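Local atomic coordinates of dehydratase, IlvD/Edd family (Caulobacter crescentus, PDB entry 5OYN), a protein that catalyses the dehydration of D-xylonate and, with similar efficiency, of D-gluconate to 2-dehydro-3-deoxy sugar acids, using a [2Fe-2S] cluster and magnesium. Residues Arg183-Ala187 against Gln477-Leu483; Ala429-Val433 against Ala448-Asp452. All coordinates share one frame; numbering follows the deposited sequence.

Contact 1. Residues Arg183-Ala187 against Gln477-Leu483; sequences RRKLA and QPPDHLL
The carboxamide oxygen OE1 of Gln477 rests on the last turn of helix 177-187, where two arginines meet it with carbon: Arg184 CG lies 3.3 Å from Gln477 OE1, and Arg183 CB 3.5 Å from it. Arg184 N is also near, but its N-H points badly for a hydrogen bond, so this is contact without a directed bond. Gln477 has CG between its own backbone N and carbonyl carbon (chi1 69°), and beyond that the chain runs extended, which carries the amide across to the helix. The plane of the Gln477 amide is turned 42° from that of the Arg184 guanidinium. The other end of the amide, Gln477 NE2, touches Ala187 CB at 3.7 Å.

Ala187 points its methyl at the opposing segment and is met there by two more groups, Asp480 OD1 at 3.6 Å from Ala187 CB and Leu483 CD1 at 3.8 Å from the same carbon. Leu483 uses its second branch one turn back, CD2 lying 4.1 Å from Arg184 CB, so its forked end spans Arg184 and Ala187 on one face of the helix. The charged ends turn elsewhere: Arg184 NH2 forms a salt bridge with Asp503, whereas Arg183 forms salt bridges with Asp31 and with the C-terminal carboxylate of His600, both of the second subunit. Pro479 occupies the N-cap position of helix 480-484, and Asn445 OD1 accepts from Asp480 N.

In this small interface, 263 Å² in all, the end of helix 177-187 packs against the first turn of helix 480-484, joining the N-terminal and C-terminal family regions of an IlvD/Edd dehydratase, with the Arg183 side chain about 8 Å from that of the magnesium ligand Glu472.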
ATOM      1  N   ARG A 183     -35.830  -4.713  14.502  1.00 66.77           N
ATOM      2  CA  ARG A 183     -36.663  -5.908  14.405  1.00 69.21           C
ATOM      3  C   ARG A 183     -38.013  -5.690  15.083  1.00 70.88           C
ATOM      4  O   ARG A 183     -39.035  -6.217  14.628  1.00 71.70           O
ATOM      5  CB  ARG A 183     -35.935  -7.113  15.014  1.00 61.35           C
ATOM      6  CG  ARG A 183     -34.895  -7.752  14.096  1.00 65.07           C
ATOM      7  CD  ARG A 183     -34.854  -9.272  14.220  1.00 63.70           C
ATOM      8  NE  ARG A 183     -33.743  -9.749  15.046  1.00 63.51           N
ATOM      9  CZ  ARG A 183     -33.063 -10.885  14.849  1.00 68.50           C
ATOM     10  NH1 ARG A 183     -33.354 -11.702  13.846  1.00 65.03           N
ATOM     11  NH2 ARG A 183     -32.079 -11.217  15.672  1.00 71.45           N
ATOM     12  N   ARG A 184     -38.041  -4.885  16.147  1.00 67.40           N
ATOM     13  CA  ARG A 184     -39.275  -4.642  16.879  1.00 72.22           C
ATOM     14  C   ARG A 184     -40.170  -3.645  16.159  1.00 75.16           C
ATOM     15  O   ARG A 184     -41.393  -3.820  16.120  1.00 79.56           O
ATOM     16  CB  ARG A 184     -38.946  -4.154  18.290  1.00 70.13           C
ATOM     17  CG  ARG A 184     -38.157  -5.181  19.085  1.00 71.58           C
ATOM     18  CD  ARG A 184     -37.990  -4.756  20.520  1.00 74.30           C
ATOM     19  NE  ARG A 184     -36.658  -5.064  21.029  1.00 77.53           N
ATOM     20  CZ  ARG A 184     -35.844  -4.158  21.563  1.00 78.84           C
ATOM     21  NH1 ARG A 184     -36.235  -2.886  21.654  1.00 77.50           N
ATOM     22  NH2 ARG A 184     -34.646  -4.524  22.007  1.00 71.80           N
ATOM     23  N   LYS A 185     -39.582  -2.599  15.583  1.00 74.27           N
ATOM     24  CA  LYS A 185     -40.386  -1.590  14.906  1.00 75.71           C
ATOM     25  C   LYS A 185     -40.907  -2.086  13.563  1.00 75.89           C
ATOM     26  O   LYS A 185     -41.990  -1.684  13.133  1.00 78.22           O
ATOM     27  CB  LYS A 185     -39.567  -0.315  14.749  1.00 75.16           C
ATOM     28  CG  LYS A 185     -38.839   0.077  16.027  1.00 76.39           C
ATOM     29  CD  LYS A 185     -38.721   1.583  16.159  1.00 84.39           C
ATOM     30  CE  LYS A 185     -37.276   2.002  16.404  1.00 92.98           C
ATOM     31  NZ  LYS A 185     -37.047   2.449  17.807  1.00 87.78           N
ATOM     32  N   LEU A 186     -40.169  -2.972  12.898  1.00 77.83           N
ATOM     33  CA  LEU A 186     -40.672  -3.562  11.664  1.00 78.23           C
ATOM     34  C   LEU A 186     -41.832  -4.506  11.933  1.00 81.47           C
ATOM     35  O   LEU A 186     -42.762  -4.594  11.120  1.00 84.99           O
ATOM     36  CB  LEU A 186     -39.557  -4.304  10.937  1.00 72.38           C
ATOM     37  CG  LEU A 186     -39.939  -4.918   9.594  1.00 76.97           C
ATOM     38  CD1 LEU A 186     -39.962  -3.848   8.505  1.00 77.87           C
ATOM     39  CD2 LEU A 186     -38.981  -6.044   9.222  1.00 74.23           C
ATOM     40  N   ALA A 187     -41.793  -5.227  13.056  1.00 81.54           N
ATOM     41  CA  ALA A 187     -42.923  -6.070  13.434  1.00 81.91           C
ATOM     42  C   ALA A 187     -44.123  -5.218  13.828  1.00 81.97           C
ATOM     43  O   ALA A 187     -45.245  -5.460  13.373  1.00 84.23           O
ATOM     44  CB  ALA A 187     -42.525  -7.008  14.573  1.00 78.91           C
ATOM     45  N   GLN A 477     -37.511 -11.936  20.489  1.00 60.39           N
ATOM     46  CA  GLN A 477     -38.441 -10.844  20.757  1.00 65.66           C
ATOM     47  C   GLN A 477     -39.880 -11.357  20.900  1.00 75.02           C
ATOM     48  O   GLN A 477     -40.219 -12.427  20.378  1.00 73.38           O
ATOM     49  CB  GLN A 477     -38.377  -9.781  19.651  1.00 62.27           C
ATOM     50  CG  GLN A 477     -38.927 -10.200  18.294  1.00 64.39           C
ATOM     51  CD  GLN A 477     -39.060  -9.013  17.344  1.00 71.97           C
ATOM     52  OE1 GLN A 477     -38.263  -8.068  17.397  1.00 72.34           O
ATOM     53  NE2 GLN A 477     -40.068  -9.051  16.476  1.00 69.76           N
ATOM     54  N   PRO A 478     -40.741 -10.619  21.608  1.00 68.16           N
ATOM     55  CA  PRO A 478     -42.144 -11.024  21.750  1.00 69.92           C
ATOM     56  C   PRO A 478     -42.809 -11.210  20.399  1.00 72.85           C
ATOM     57  O   PRO A 478     -42.346 -10.662  19.387  1.00 72.48           O
ATOM     58  CB  PRO A 478     -42.771  -9.846  22.509  1.00 74.52           C
ATOM     59  CG  PRO A 478     -41.654  -9.223  23.242  1.00 70.06           C
ATOM     60  CD  PRO A 478     -40.438  -9.409  22.393  1.00 70.40           C
ATOM     61  N   PRO A 479     -43.898 -11.978  20.342  1.00 77.08           N
ATOM     62  CA  PRO A 479     -44.693 -12.048  19.109  1.00 75.58           C
ATOM     63  C   PRO A 479     -45.293 -10.692  18.769  1.00 73.46           C
ATOM     64  O   PRO A 479     -45.335  -9.776  19.595  1.00 69.97           O
ATOM     65  CB  PRO A 479     -45.785 -13.074  19.436  1.00 78.28           C
ATOM     66  CG  PRO A 479     -45.255 -13.842  20.618  1.00 77.77           C
ATOM     67  CD  PRO A 479     -44.400 -12.886  21.387  1.00 72.44           C
ATOM     68  N   ASP A 480     -45.753 -10.569  17.522  1.00 74.82           N
ATOM     69  CA  ASP A 480     -46.150  -9.258  17.019  1.00 75.04           C
ATOM     70  C   ASP A 480     -47.312  -8.692  17.823  1.00 82.33           C
ATOM     71  O   ASP A 480     -47.304  -7.508  18.191  1.00 76.16           O
ATOM     72  CB  ASP A 480     -46.520  -9.342  15.539  1.00 76.94           C
ATOM     73  CG  ASP A 480     -45.379  -9.852  14.666  1.00 83.25           C
ATOM     74  OD1 ASP A 480     -44.276 -10.126  15.195  1.00 81.18           O
ATOM     75  OD2 ASP A 480     -45.595  -9.985  13.440  1.00 84.22           O
ATOM     76  N   HIS A 481     -48.312  -9.530  18.126  1.00 85.62           N
ATOM     77  CA  HIS A 481     -49.499  -9.027  18.810  1.00 82.32           C
ATOM     78  C   HIS A 481     -49.145  -8.398  20.152  1.00 77.69           C
ATOM     79  O   HIS A 481     -49.748  -7.391  20.540  1.00 78.07           O
ATOM     80  CB  HIS A 481     -50.546 -10.143  18.957  1.00 79.87           C
ATOM     81  CG  HIS A 481     -50.282 -11.112  20.071  1.00 83.30           C
ATOM     82  ND1 HIS A 481     -49.859 -12.406  19.846  1.00 81.01           N
ATOM     83  CD2 HIS A 481     -50.423 -10.993  21.415  1.00 82.69           C
ATOM     84  CE1 HIS A 481     -49.724 -13.032  21.003  1.00 80.99           C
ATOM     85  NE2 HIS A 481     -50.056 -12.196  21.971  1.00 79.41           N
ATOM     86  N   LEU A 482     -48.137  -8.940  20.844  1.00 79.26           N
ATOM     87  CA  LEU A 482     -47.677  -8.343  22.096  1.00 78.59           C
ATOM     88  C   LEU A 482     -46.871  -7.070  21.851  1.00 81.18           C
ATOM     89  O   LEU A 482     -47.018  -6.085  22.591  1.00 77.24           O
ATOM     90  CB  LEU A 482     -46.846  -9.354  22.890  1.00 74.61           C
ATOM     91  CG  LEU A 482     -47.665 -10.374  23.684  1.00 78.28           C
ATOM     92  CD1 LEU A 482     -47.048 -11.757  23.603  1.00 78.29           C
ATOM     93  CD2 LEU A 482     -47.808  -9.927  25.123  1.00 74.73           C
ATOM     94  N   LEU A 483     -46.005  -7.075  20.829  1.00 78.52           N
ATOM     95  CA  LEU A 483     -45.268  -5.865  20.480  1.00 76.20           C
ATOM     96  C   LEU A 483     -46.221  -4.712  20.213  1.00 76.12           C
ATOM     97  O   LEU A 483     -46.005  -3.596  20.699  1.00 71.51           O
ATOM     98  CB  LEU A 483     -44.372  -6.114  19.263  1.00 74.87           C
ATOM     99  CG  LEU A 483     -43.019  -6.772  19.563  1.00 70.74           C
ATOM    100  CD1 LEU A 483     -42.347  -7.327  18.317  1.00 64.61           C
ATOM    101  CD2 LEU A 483     -42.106  -5.811  20.318  1.00 71.12           C
TER

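Contact 2. Residues Ala429-Val433 against Ala448-Asp452; sequences ARAIV and ALEID
A beta-alpha-beta crossover frames this contact: strand 426-435 passes through helix 436-443 into its parallel neighbour 455-460, and the returning loop at 448-452 is fastened to the first strand. The one directed bond runs from Arg430 NH2 to the backbone oxygen Leu449 O, 3.1 Å long and practically straight at 179°. The C=O...N angle is 158°, and the oxygen meets the guanidinium at its edge, in its plane, with the donor in the carbonyl plane. A first torsion that sets CG opposite the backbone N (chi1 177°) lets the chain run out toward the loop, and the bend at chi3 turns the guanidinium to Leu449 O. Ile432 CD1 sits 3.7 Å above the plane of the Arg430 guanidinium, near its rim, and backs one face.

Farther along the strand Ile432 CG2 packs on Ile451 CD1 at 3.9 Å, the side chains crossing at a slant. Asp452 OD1 remains 5.1 Å from Arg430 NH2, too far for a salt bridge, although its charge may still favour the cation. A leucine in place of Arg430 would probably leave Leu449 O without this donor and the loop less firmly held to the strand.

Within the sheet, the backbone of Arg430 bonds to Arg454 and to Ile456 of strand 455-460, while Ala429 bonds to Ile529 of strand 528-532, placing the segment in the middle of the mixed sheet.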
ATOM      1  N   ALA A 429     -43.000 -18.204  34.998  1.00 71.06           N
ATOM      2  CA  ALA A 429     -43.462 -17.995  33.634  1.00 68.32           C
ATOM      3  C   ALA A 429     -43.652 -19.336  32.936  1.00 69.70           C
ATOM      4  O   ALA A 429     -43.182 -20.384  33.394  1.00 63.13           O
ATOM      5  CB  ALA A 429     -42.498 -17.107  32.843  1.00 68.88           C
ATOM      6  N   ARG A 430     -44.347 -19.278  31.803  1.00 67.90           N
ATOM      7  CA  ARG A 430     -44.709 -20.453  31.024  1.00 68.79           C
ATOM      8  C   ARG A 430     -43.755 -20.588  29.844  1.00 75.25           C
ATOM      9  O   ARG A 430     -43.655 -19.679  29.013  1.00 75.99           O
ATOM     10  CB  ARG A 430     -46.152 -20.337  30.536  1.00 73.26           C
ATOM     11  CG  ARG A 430     -46.602 -21.486  29.664  1.00 72.39           C
ATOM     12  CD  ARG A 430     -48.091 -21.484  29.576  1.00 72.86           C
ATOM     13  NE  ARG A 430     -48.577 -20.488  28.634  1.00 77.14           N
ATOM     14  CZ  ARG A 430     -48.696 -20.723  27.332  1.00 86.23           C
ATOM     15  NH1 ARG A 430     -48.352 -21.923  26.845  1.00 72.59           N
ATOM     16  NH2 ARG A 430     -49.154 -19.766  26.524  1.00 81.83           N
ATOM     17  N   ALA A 431     -43.077 -21.729  29.754  1.00 72.95           N
ATOM     18  CA  ALA A 431     -42.045 -21.902  28.743  1.00 68.92           C
ATOM     19  C   ALA A 431     -42.649 -22.021  27.343  1.00 71.48           C
ATOM     20  O   ALA A 431     -43.617 -22.753  27.130  1.00 75.64           O
ATOM     21  CB  ALA A 431     -41.203 -23.134  29.065  1.00 69.64           C
ATOM     22  N   ILE A 432     -42.073 -21.289  26.391  1.00 77.07           N
ATOM     23  CA  ILE A 432     -42.336 -21.458  24.960  1.00 74.22           C
ATOM     24  C   ILE A 432     -41.009 -21.871  24.337  1.00 72.70           C
ATOM     25  O   ILE A 432     -40.116 -21.033  24.155  1.00 74.34           O
ATOM     26  CB  ILE A 432     -42.879 -20.184  24.308  1.00 71.38           C
ATOM     27  CG1 ILE A 432     -43.933 -19.531  25.213  1.00 76.45           C
ATOM     28  CG2 ILE A 432     -43.420 -20.491  22.917  1.00 68.28           C
ATOM     29  CD1 ILE A 432     -45.297 -20.191  25.158  1.00 75.25           C
ATOM     30  N   VAL A 433     -40.870 -23.158  24.014  1.00 70.19           N
ATOM     31  CA  VAL A 433     -39.589 -23.748  23.636  1.00 71.25           C
ATOM     32  C   VAL A 433     -39.471 -23.820  22.120  1.00 73.99           C
ATOM     33  O   VAL A 433     -40.426 -24.191  21.421  1.00 75.24           O
ATOM     34  CB  VAL A 433     -39.428 -25.142  24.266  1.00 72.73           C
ATOM     35  CG1 VAL A 433     -38.073 -25.754  23.905  1.00 72.73           C
ATOM     36  CG2 VAL A 433     -39.593 -25.041  25.765  1.00 72.02           C
ATOM     37  N   ALA A 448     -51.672 -20.398  17.825  1.00 89.47           N
ATOM     38  CA  ALA A 448     -51.962 -21.663  18.488  1.00 88.21           C
ATOM     39  C   ALA A 448     -51.197 -21.820  19.794  1.00 89.87           C
ATOM     40  O   ALA A 448     -51.611 -22.611  20.648  1.00 94.71           O
ATOM     41  CB  ALA A 448     -51.639 -22.835  17.556  1.00 87.17           C
ATOM     42  N   LEU A 449     -50.094 -21.095  19.973  1.00 89.83           N
ATOM     43  CA  LEU A 449     -49.344 -21.177  21.219  1.00 88.69           C
ATOM     44  C   LEU A 449     -49.853 -20.227  22.290  1.00 84.72           C
ATOM     45  O   LEU A 449     -49.412 -20.338  23.439  1.00 82.82           O
ATOM     46  CB  LEU A 449     -47.855 -20.921  20.970  1.00 81.67           C
ATOM     47  CG  LEU A 449     -47.301 -21.818  19.876  1.00 83.04           C
ATOM     48  CD1 LEU A 449     -46.050 -21.195  19.307  1.00 84.41           C
ATOM     49  CD2 LEU A 449     -47.033 -23.214  20.427  1.00 83.97           C
ATOM     50  N   GLU A 450     -50.770 -19.321  21.948  1.00 79.87           N
ATOM     51  CA  GLU A 450     -51.375 -18.403  22.909  1.00 85.82           C
ATOM     52  C   GLU A 450     -50.350 -17.818  23.873  1.00 83.73           C
ATOM     53  O   GLU A 450     -50.346 -18.146  25.068  1.00 79.66           O
ATOM     54  CB  GLU A 450     -52.488 -19.103  23.689  1.00 92.51           C
ATOM     55  CG  GLU A 450     -53.837 -19.050  22.998  1.00 94.01           C
ATOM     56  CD  GLU A 450     -54.897 -19.847  23.728  1.00103.73           C
ATOM     57  OE1 GLU A 450     -54.532 -20.639  24.629  1.00104.35           O
ATOM     58  OE2 GLU A 450     -56.093 -19.685  23.394  1.00108.06           O
ATOM     59  N   ILE A 451     -49.482 -16.959  23.356  1.00 85.65           N
ATOM     60  CA  ILE A 451     -48.409 -16.339  24.126  1.00 81.86           C
ATOM     61  C   ILE A 451     -48.941 -15.064  24.767  1.00 78.38           C
ATOM     62  O   ILE A 451     -49.744 -14.340  24.168  1.00 80.55           O
ATOM     63  CB  ILE A 451     -47.192 -16.065  23.218  1.00 79.81           C
ATOM     64  CG1 ILE A 451     -46.825 -17.329  22.427  1.00 80.17           C
ATOM     65  CG2 ILE A 451     -46.004 -15.578  24.031  1.00 79.60           C
ATOM     66  CD1 ILE A 451     -45.417 -17.325  21.840  1.00 77.78           C
ATOM     67  N   ASP A 452     -48.520 -14.797  25.999  1.00 70.87           N
ATOM     68  CA  ASP A 452     -48.917 -13.566  26.676  1.00 76.84           C
ATOM     69  C   ASP A 452     -47.789 -13.143  27.608  1.00 76.87           C
ATOM     70  O   ASP A 452     -46.727 -13.771  27.651  1.00 72.91           O
ATOM     71  CB  ASP A 452     -50.250 -13.731  27.423  1.00 82.33           C
ATOM     72  CG  ASP A 452     -50.253 -14.906  28.424  1.00 88.33           C
ATOM     73  OD1 ASP A 452     -49.178 -15.307  28.939  1.00 83.20           O
ATOM     74  OD2 ASP A 452     -51.359 -15.429  28.703  1.00 93.75           O
TER

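Overall arrangement
From the N terminus the chain first reaches helix 177-187, whose end meets residues 477-483, 290 residues farther on. Within that long excursion comes strand 426-435, and contact 2 closes a short loop of 14 residues through helix 436-443 before the chain reaches 477-483 and completes contact 1. The short closure is thus wholly enclosed by the long one. Their centres are 15 Å apart and they meet directly: Pro479 CG packs on Ile451 CD1 at 3.7 Å, and His481 NE2 probably makes a weak hydrogen bond to Ile451 O. Through this junction the crossover loop of the mixed sheet adjoins helix 480-484, which in turn abuts the N-terminal family region.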